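Local coordinates for protein alpha-acetolactate decarboxylase (Bacillus subtilis subsp. subtilis str. 168, PDB 5XNE) that decarboxylates (2S)-2-acetolactate to (R)-acetoin and carbon dioxide, a step on the route from pyruvate to (R,R)-butane-2,3-diol, at residues T76-D81 with T196-Q201; M10-D15 with A218-P223. All blocks are in the same frame, centred on the assembly; numbering follows the deposited sequence.

Contact 1 (T76-D81 with T196-Q201)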
ATOM      1  N   THR B  76     -11.017   7.500   7.821  1.00  5.52           N
ATOM      2  CA  THR B  76     -10.185   8.680   7.966  1.00  6.26           C
ATOM      3  C   THR B  76     -10.895   9.669   8.858  1.00  7.81           C
ATOM      4  O   THR B  76     -12.103   9.536   9.107  1.00  7.04           O
ATOM      5  CB  THR B  76      -9.866   9.326   6.611  1.00  8.30           C
ATOM      6  OG1 THR B  76      -8.737  10.195   6.752  1.00  9.80           O
ATOM      7  CG2 THR B  76     -11.054  10.120   6.097  1.00  9.14           C
ATOM      8  N   PHE B  77     -10.144  10.650   9.341  1.00  8.08           N
ATOM      9  CA  PHE B  77     -10.757  11.796   9.994  1.00  9.15           C
ATOM     10  C   PHE B  77     -10.946  12.844   8.912  1.00  8.99           C
ATOM     11  O   PHE B  77      -9.977  13.440   8.417  1.00 10.01           O
ATOM     12  CB  PHE B  77      -9.895  12.313  11.152  1.00  9.11           C
ATOM     13  CG  PHE B  77      -9.944  11.438  12.365  1.00  8.53           C
ATOM     14  CD1 PHE B  77     -11.091  11.391  13.156  1.00  9.96           C
ATOM     15  CD2 PHE B  77      -8.865  10.633  12.699  1.00  9.40           C
ATOM     16  CE1 PHE B  77     -11.149  10.568  14.274  1.00 10.60           C
ATOM     17  CE2 PHE B  77      -8.914   9.808  13.816  1.00 10.41           C
ATOM     18  CZ  PHE B  77     -10.048   9.770  14.600  1.00 10.94           C
ATOM     19  N   PHE B  78     -12.202  13.026   8.522  1.00  9.24           N
ATOM     20  CA  PHE B  78     -12.548  13.847   7.379  1.00 10.78           C
ATOM     21  C   PHE B  78     -12.353  15.320   7.706  1.00 13.04           C
ATOM     22  O   PHE B  78     -12.787  15.790   8.758  1.00 15.21           O
ATOM     23  CB  PHE B  78     -13.984  13.575   6.954  1.00  8.89           C
ATOM     24  CG  PHE B  78     -14.343  14.145   5.613  1.00 11.22           C
ATOM     25  CD1 PHE B  78     -14.697  15.484   5.474  1.00 12.93           C
ATOM     26  CD2 PHE B  78     -14.350  13.337   4.483  1.00  9.34           C
ATOM     27  CE1 PHE B  78     -15.026  16.002   4.233  1.00 11.82           C
ATOM     28  CE2 PHE B  78     -14.681  13.842   3.245  1.00  9.69           C
ATOM     29  CZ  PHE B  78     -15.030  15.182   3.113  1.00 12.93           C
ATOM     30  N   THR B  79     -11.689  16.027   6.799  1.00 12.85           N
ATOM     31  CA  THR B  79     -11.524  17.474   6.916  1.00 14.64           C
ATOM     32  C   THR B  79     -11.987  18.096   5.612  1.00 15.69           C
ATOM     33  O   THR B  79     -11.640  17.623   4.540  1.00 14.46           O
ATOM     34  CB  THR B  79     -10.067  17.868   7.207  1.00 18.05           C
ATOM     35  OG1 THR B  79      -9.245  17.499   6.095  1.00 20.14           O
ATOM     36  CG2 THR B  79      -9.564  17.159   8.455  1.00 17.82           C
ATOM     37  N   PRO B  80     -12.781  19.169   5.688  1.00 16.52           N
ATOM     38  CA  PRO B  80     -13.344  19.730   4.453  1.00 16.69           C
ATOM     39  C   PRO B  80     -12.344  20.583   3.654  1.00 19.84           C
ATOM     40  O   PRO B  80     -12.451  21.811   3.638  1.00 22.61           O
ATOM     41  CB  PRO B  80     -14.500  20.586   4.965  1.00 16.64           C
ATOM     42  CG  PRO B  80     -14.089  20.979   6.344  1.00 19.32           C
ATOM     43  CD  PRO B  80     -13.317  19.816   6.897  1.00 18.19           C
ATOM     44  N   ASP B  81     -11.400  19.942   2.979  1.00 13.77           N
ATOM     45  CA  ASP B  81     -10.336  20.669   2.279  1.00 15.12           C
ATOM     46  C   ASP B  81     -10.821  21.392   1.031  1.00 18.78           C
ATOM     47  O   ASP B  81     -10.317  22.468   0.689  1.00 19.63           O
ATOM     48  CB  ASP B  81      -9.206  19.714   1.896  1.00 15.49           C
ATOM     49  CG  ASP B  81      -8.624  18.997   3.095  1.00 17.35           C
ATOM     50  OD1 ASP B  81      -8.754  19.511   4.223  1.00 16.56           O
ATOM     51  OD2 ASP B  81      -8.023  17.920   2.914  1.00 14.80           O
ATOM     52  N   THR B 196     -24.027  18.944  -2.757  1.00 18.05           N
ATOM     53  CA  THR B 196     -22.782  19.554  -2.330  1.00 17.27           C
ATOM     54  C   THR B 196     -21.705  18.473  -2.249  1.00 15.89           C
ATOM     55  O   THR B 196     -21.951  17.371  -1.738  1.00 16.52           O
ATOM     56  CB  THR B 196     -22.929  20.268  -0.971  1.00 18.92           C
ATOM     57  OG1 THR B 196     -21.654  20.750  -0.528  1.00 30.79           O
ATOM     58  CG2 THR B 196     -23.504  19.339   0.078  1.00 29.54           C
ATOM     59  N   VAL B 197     -20.531  18.783  -2.789  1.00 15.80           N
ATOM     60  CA  VAL B 197     -19.385  17.886  -2.705  1.00 15.90           C
ATOM     61  C   VAL B 197     -18.372  18.426  -1.713  1.00 15.53           C
ATOM     62  O   VAL B 197     -18.115  19.632  -1.652  1.00 17.19           O
ATOM     63  CB  VAL B 197     -18.699  17.702  -4.064  1.00 14.92           C
ATOM     64  CG1 VAL B 197     -17.606  16.639  -3.970  1.00 13.63           C
ATOM     65  CG2 VAL B 197     -19.720  17.305  -5.114  1.00 18.26           C
ATOM     66  N   THR B 198     -17.802  17.528  -0.917  1.00 11.44           N
ATOM     67  CA  THR B 198     -16.729  17.892  -0.010  1.00 11.47           C
ATOM     68  C   THR B 198     -15.642  16.836  -0.169  1.00 12.15           C
ATOM     69  O   THR B 198     -15.949  15.642  -0.253  1.00 11.27           O
ATOM     70  CB  THR B 198     -17.207  17.966   1.449  1.00 13.65           C
ATOM     71  OG1 THR B 198     -18.401  18.759   1.521  1.00 21.31           O
ATOM     72  CG2 THR B 198     -16.166  18.624   2.312  1.00 15.42           C
ATOM     73  N   ILE B 199     -14.389  17.279  -0.239  1.00 12.63           N
ATOM     74  CA  ILE B 199     -13.250  16.390  -0.494  1.00 10.77           C
ATOM     75  C   ILE B 199     -12.148  16.625   0.540  1.00 12.80           C
ATOM     76  O   ILE B 199     -11.857  17.772   0.924  1.00 12.41           O
ATOM     77  CB  ILE B 199     -12.687  16.588  -1.917  1.00 11.34           C
ATOM     78  CG1 ILE B 199     -13.773  16.314  -2.960  1.00 13.86           C
ATOM     79  CG2 ILE B 199     -11.493  15.676  -2.168  1.00 14.85           C
ATOM     80  CD1 ILE B 199     -13.327  16.511  -4.394  1.00 19.27           C
ATOM     81  N   SER B 200     -11.544  15.528   1.004  1.00  9.40           N
ATOM     82  CA  SER B 200     -10.486  15.586   2.003  1.00 10.16           C
ATOM     83  C   SER B 200      -9.247  14.876   1.457  1.00 11.60           C
ATOM     84  O   SER B 200      -9.315  13.714   1.065  1.00 10.44           O
ATOM     85  CB  SER B 200     -10.959  14.951   3.312  1.00  9.49           C
ATOM     86  OG  SER B 200     -10.029  15.151   4.363  1.00 11.22           O
ATOM     87  N   GLN B 201      -8.122  15.584   1.413  1.00  9.92           N
ATOM     88  CA  GLN B 201      -6.895  15.057   0.820  1.00 10.43           C
ATOM     89  C   GLN B 201      -6.013  14.428   1.896  1.00 10.75           C
ATOM     90  O   GLN B 201      -5.802  15.018   2.954  1.00 12.44           O
ATOM     91  CB  GLN B 201      -6.139  16.185   0.095  1.00 11.41           C
ATOM     92  CG  GLN B 201      -4.741  15.810  -0.380  1.00 13.92           C
ATOM     93  CD  GLN B 201      -4.045  16.979  -1.054  1.00 18.10           C
ATOM     94  OE1 GLN B 201      -4.565  17.551  -2.009  1.00 20.35           O
ATOM     95  NE2 GLN B 201      -2.874  17.346  -0.550  1.00 19.35           N
TER
HETATM   96  O   HOH W   1      -6.996  16.370   5.034  1.00 21.88           O
HETATM   97  O   HOH W   2      -5.639  17.783   4.260  1.00 29.64           O

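Contact 2 (M10-D15 with A218-P223)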
ATOM      1  N   MET B  10      -8.084  -5.796  -0.370  1.00  7.59           N
ATOM      2  CA  MET B  10      -9.158  -6.233  -1.239  1.00  9.29           C
ATOM      3  C   MET B  10      -8.861  -7.621  -1.795  1.00  9.57           C
ATOM      4  O   MET B  10      -9.770  -8.431  -1.961  1.00 10.23           O
ATOM      5  CB  MET B  10      -9.373  -5.235  -2.388  1.00 10.63           C
ATOM      6  CG  MET B  10     -10.530  -5.586  -3.288  1.00 14.22           C
ATOM      7  SD  MET B  10     -12.099  -5.486  -2.400  1.00 17.50           S
ATOM      8  CE  MET B  10     -13.226  -6.121  -3.635  1.00 19.15           C
ATOM      9  N   THR B  11      -7.593  -7.909  -2.051  1.00 10.02           N
ATOM     10  CA  THR B  11      -7.285  -9.230  -2.591  1.00 11.63           C
ATOM     11  C   THR B  11      -7.539 -10.350  -1.574  1.00 10.29           C
ATOM     12  O   THR B  11      -7.835 -11.482  -1.977  1.00 11.78           O
ATOM     13  CB  THR B  11      -5.858  -9.314  -3.091  1.00 11.52           C
ATOM     14  OG1 THR B  11      -4.956  -8.982  -2.032  1.00 10.56           O
ATOM     15  CG2 THR B  11      -5.661  -8.361  -4.290  1.00 14.43           C
ATOM     16  N   SER B  12      -7.451 -10.059  -0.275  1.00  9.09           N
ATOM     17  CA  SER B  12      -7.825 -11.070   0.724  1.00  9.57           C
ATOM     18  C   SER B  12      -9.328 -11.318   0.692  1.00  9.94           C
ATOM     19  O   SER B  12      -9.788 -12.474   0.800  1.00  8.93           O
ATOM     20  CB  SER B  12      -7.358 -10.657   2.132  1.00  9.73           C
ATOM     21  OG  SER B  12      -7.645 -11.670   3.105  1.00 14.13           O
ATOM     22  N   LEU B  13     -10.104 -10.248   0.526  1.00  8.16           N
ATOM     23  CA  LEU B  13     -11.537 -10.391   0.360  1.00  8.51           C
ATOM     24  C   LEU B  13     -11.866 -11.221  -0.895  1.00 11.36           C
ATOM     25  O   LEU B  13     -12.723 -12.110  -0.851  1.00 11.37           O
ATOM     26  CB  LEU B  13     -12.202  -9.008   0.296  1.00 11.46           C
ATOM     27  CG  LEU B  13     -13.607  -8.855   0.864  1.00 15.59           C
ATOM     28  CD1 LEU B  13     -13.678  -9.158   2.365  1.00 10.08           C
ATOM     29  CD2 LEU B  13     -14.143  -7.461   0.545  1.00 11.40           C
ATOM     30  N   LEU B  14     -11.160 -10.964  -1.997  1.00 10.80           N
ATOM     31  CA  LEU B  14     -11.368 -11.727  -3.226  1.00 11.48           C
ATOM     32  C   LEU B  14     -11.198 -13.220  -2.981  1.00 14.06           C
ATOM     33  O   LEU B  14     -11.941 -14.029  -3.538  1.00 13.57           O
ATOM     34  CB  LEU B  14     -10.398 -11.277  -4.319  1.00 13.23           C
ATOM     35  CG  LEU B  14     -10.607  -9.926  -4.996  1.00 16.64           C
ATOM     36  CD1 LEU B  14      -9.540  -9.739  -6.078  1.00 17.64           C
ATOM     37  CD2 LEU B  14     -12.014  -9.810  -5.580  1.00 13.94           C
ATOM     38  N   ASP B  15     -10.233 -13.570  -2.129  1.00 10.71           N
ATOM     39  CA  ASP B  15      -9.909 -14.969  -1.843  1.00 12.97           C
ATOM     40  C   ASP B  15     -10.889 -15.614  -0.854  1.00 13.09           C
ATOM     41  O   ASP B  15     -10.720 -16.770  -0.464  1.00 14.13           O
ATOM     42  CB  ASP B  15      -8.480 -15.080  -1.302  1.00 13.45           C
ATOM     43  CG  ASP B  15      -7.980 -16.525  -1.246  1.00 15.19           C
ATOM     44  OD1 ASP B  15      -8.169 -17.255  -2.242  1.00 18.69           O
ATOM     45  OD2 ASP B  15      -7.423 -16.931  -0.207  1.00 16.00           O
ATOM     46  N   ALA B 218      -4.031 -17.191   3.572  1.00 12.10           N
ATOM     47  CA  ALA B 218      -4.712 -16.849   2.324  1.00 13.59           C
ATOM     48  C   ALA B 218      -3.783 -16.875   1.114  1.00 15.46           C
ATOM     49  O   ALA B 218      -2.580 -16.620   1.225  1.00 13.16           O
ATOM     50  CB  ALA B 218      -5.368 -15.477   2.431  1.00 13.84           C
ATOM     51  N   ASN B 219      -4.368 -17.157  -0.048  1.00 16.96           N
ATOM     52  CA  ASN B 219      -3.646 -17.081  -1.313  1.00 20.37           C
ATOM     53  C   ASN B 219      -3.907 -15.735  -1.970  1.00 18.97           C
ATOM     54  O   ASN B 219      -4.988 -15.485  -2.509  1.00 22.14           O
ATOM     55  CB  ASN B 219      -4.056 -18.230  -2.234  1.00 26.56           C
ATOM     56  CG  ASN B 219      -3.345 -18.185  -3.570  1.00 31.13           C
ATOM     57  OD1 ASN B 219      -2.218 -17.696  -3.675  1.00 28.70           O
ATOM     58  ND2 ASN B 219      -4.004 -18.697  -4.606  1.00 38.76           N
ATOM     59  N   LEU B 220      -2.914 -14.854  -1.908  1.00 17.14           N
ATOM     60  CA  LEU B 220      -3.084 -13.495  -2.391  1.00 18.84           C
ATOM     61  C   LEU B 220      -2.272 -13.264  -3.651  1.00 22.66           C
ATOM     62  O   LEU B 220      -1.920 -12.127  -3.981  1.00 26.09           O
ATOM     63  CB  LEU B 220      -2.683 -12.491  -1.312  1.00 14.89           C
ATOM     64  CG  LEU B 220      -3.432 -12.637   0.012  1.00 13.23           C
ATOM     65  CD1 LEU B 220      -3.099 -11.499   0.960  1.00 14.33           C
ATOM     66  CD2 LEU B 220      -4.928 -12.694  -0.245  1.00 17.25           C
ATOM     67  N   ASP B 221      -1.960 -14.346  -4.353  1.00 22.05           N
ATOM     68  CA  ASP B 221      -1.173 -14.218  -5.568  1.00 26.27           C
ATOM     69  C   ASP B 221      -2.007 -14.602  -6.782  1.00 28.66           C
ATOM     70  O   ASP B 221      -1.705 -15.553  -7.503  1.00 33.19           O
ATOM     71  CB  ASP B 221       0.108 -15.049  -5.464  1.00 30.00           C
ATOM     72  CG  ASP B 221       1.071 -14.496  -4.411  1.00 36.97           C
ATOM     73  OD1 ASP B 221       1.440 -13.300  -4.506  1.00 32.54           O
ATOM     74  OD2 ASP B 221       1.460 -15.248  -3.487  1.00 42.38           O
ATOM     75  N   ASN B 222      -3.074 -13.834  -6.977  1.00 21.35           N
ATOM     76  CA  ASN B 222      -3.930 -13.917  -8.153  1.00 22.48           C
ATOM     77  C   ASN B 222      -3.505 -12.880  -9.192  1.00 27.07           C
ATOM     78  O   ASN B 222      -3.793 -11.696  -9.040  1.00 21.16           O
ATOM     79  CB  ASN B 222      -5.389 -13.702  -7.742  1.00 22.80           C
ATOM     80  CG  ASN B 222      -6.359 -13.627  -8.925  1.00 26.64           C
ATOM     81  OD1 ASN B 222      -6.001 -13.847 -10.085  1.00 29.26           O
ATOM     82  ND2 ASN B 222      -7.609 -13.301  -8.617  1.00 30.88           N
ATOM     83  N   PRO B 223      -2.841 -13.332 -10.265  1.00 26.58           N
ATOM     84  CA  PRO B 223      -2.387 -12.435 -11.330  1.00 26.41           C
ATOM     85  C   PRO B 223      -3.541 -11.656 -11.964  1.00 24.47           C
ATOM     86  O   PRO B 223      -3.307 -10.650 -12.627  1.00 28.30           O
ATOM     87  CB  PRO B 223      -1.753 -13.394 -12.347  1.00 23.77           C
ATOM     88  CG  PRO B 223      -2.478 -14.662 -12.126  1.00 26.72           C
ATOM     89  CD  PRO B 223      -2.678 -14.745 -10.643  1.00 27.87           C
TER
HETATM   90  O   HOH W   3      -2.833  -9.836  -3.644  1.00 17.54           O
HETATM   91  O   HOH W   4      -6.890 -18.966  -3.754  1.00 38.71           O

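Contact 1 (T76-D81 with T196-Q201)
The phenyl ring of F78 lies against the strand at T198 and S200. Over the centre of one face sits CB of S200, a CH-pi contact of 3.9 Å to the ring centroid, only 11° off the normal. At the edge, near the ring plane, CG2 of T198 comes to 3.4 Å from CE1 of F78; the same methyl also meets CB of P80. With CG anti to the backbone N (chi1 -167°) and beside the carbonyl carbon, the ring ends up nearer the strand than the start of the side chain, and F33 adds a second aromatic ring, its plane tilted from that of F78. An alanine here would probably leave the S200 methylene and the T198 methyl without their aromatic partner and open a gap against F33.

The carboxylate of D81 is the second flat group. Its OD2 accepts the backbone N of Q201 at 2.8 Å, on the anti side and nearly straight, and also takes bonds from waters 1 and 2, so three donors grip it. OD1 is approached from above the carboxylate plane by T79 OG1 at 2.8 Å. That hydroxyl in turn receives S200 OG at 3.0 Å and water 1, while S200 OG is also bonded to K202 NZ. P80 centres an inverse gamma turn; D81 N, weakly bonded back to T79 O, also makes a weak bond to I199 O at 3.0 Å.

F77-D81 runs across T198-Q201, the two directions about 103° apart. The loop joins strand 73-76 to strand 82-86, which pairs antiparallel with strand 195-208. Strand 109-115, also antiparallel to strand 195-208, touches F78 through A111. I199 faces away from the loop and packs on I99 of helix 92-100, and Q201 packs on F216 of the second subunit.

Contact 2 (M10-D15 with A218-P223)
L220 and D15 carry a helix-to-loop contact near the subunit interface, where helix 10-14 meets the segment between helices 213-217 and 225-232. A methyl rests on the helix backbone, and a hydrogen bond ties the loop to the residue following the helix. CD2 of L220 lies 3.5 Å from CA of S12 and 3.6 Å from O of T11, so it packs more on main chain than on side-chain tips.

With CG of D15 anti to its backbone N (chi1 -169°) and beside the carbonyl carbon, the carboxylate faces the loop: OD2 accepts the backbone N of N219 at 3.1 Å, the donor standing 58° out of the carboxylate plane, and comes within 3.6 Å of the A218 CB. Water 4 gives a second link, donating to D15 OD1 and accepting from N219 ND2.

Water 3 joins T11 OG1 to L220 O; the T11 hydroxyl is also bonded to T9 OG1. F215 of helix 213-217 touches both S12 and L220. From the second subunit, N107 bonds to A218 O through ND2 and packs on L220, while Y163 packs on T11.

Within the loop, N219 OD1 accepts D221 N at 3.4 Å, as in an Asx turn, though the bond is weak. The arrangement is a helix-to-loop junction beside the dimer interface, with D15, just after helix 10-14, fastened to the connection between helices 213-217 and 225-232.

The two contacts lie on opposite sides of the chain's centre, their own centres 30 Å apart and their nearest atoms about 16 Å apart. The fold still connects them: strand 3-7, just before the helix of contact 2, pairs with strands 73-76 and 195-208, which lead into or carry the segments of contact 1. Helix 213-217 follows strand 195-208 and leads into A218-P223. Both contacts reach the second subunit, contact 1 through Q201 on F216 of that chain and contact 2 through N107, Y163 and A162 of it. Neither supplies a zinc ligand; the zinc is held by H173, H175 and H186 on strands 171-178 and 184-192.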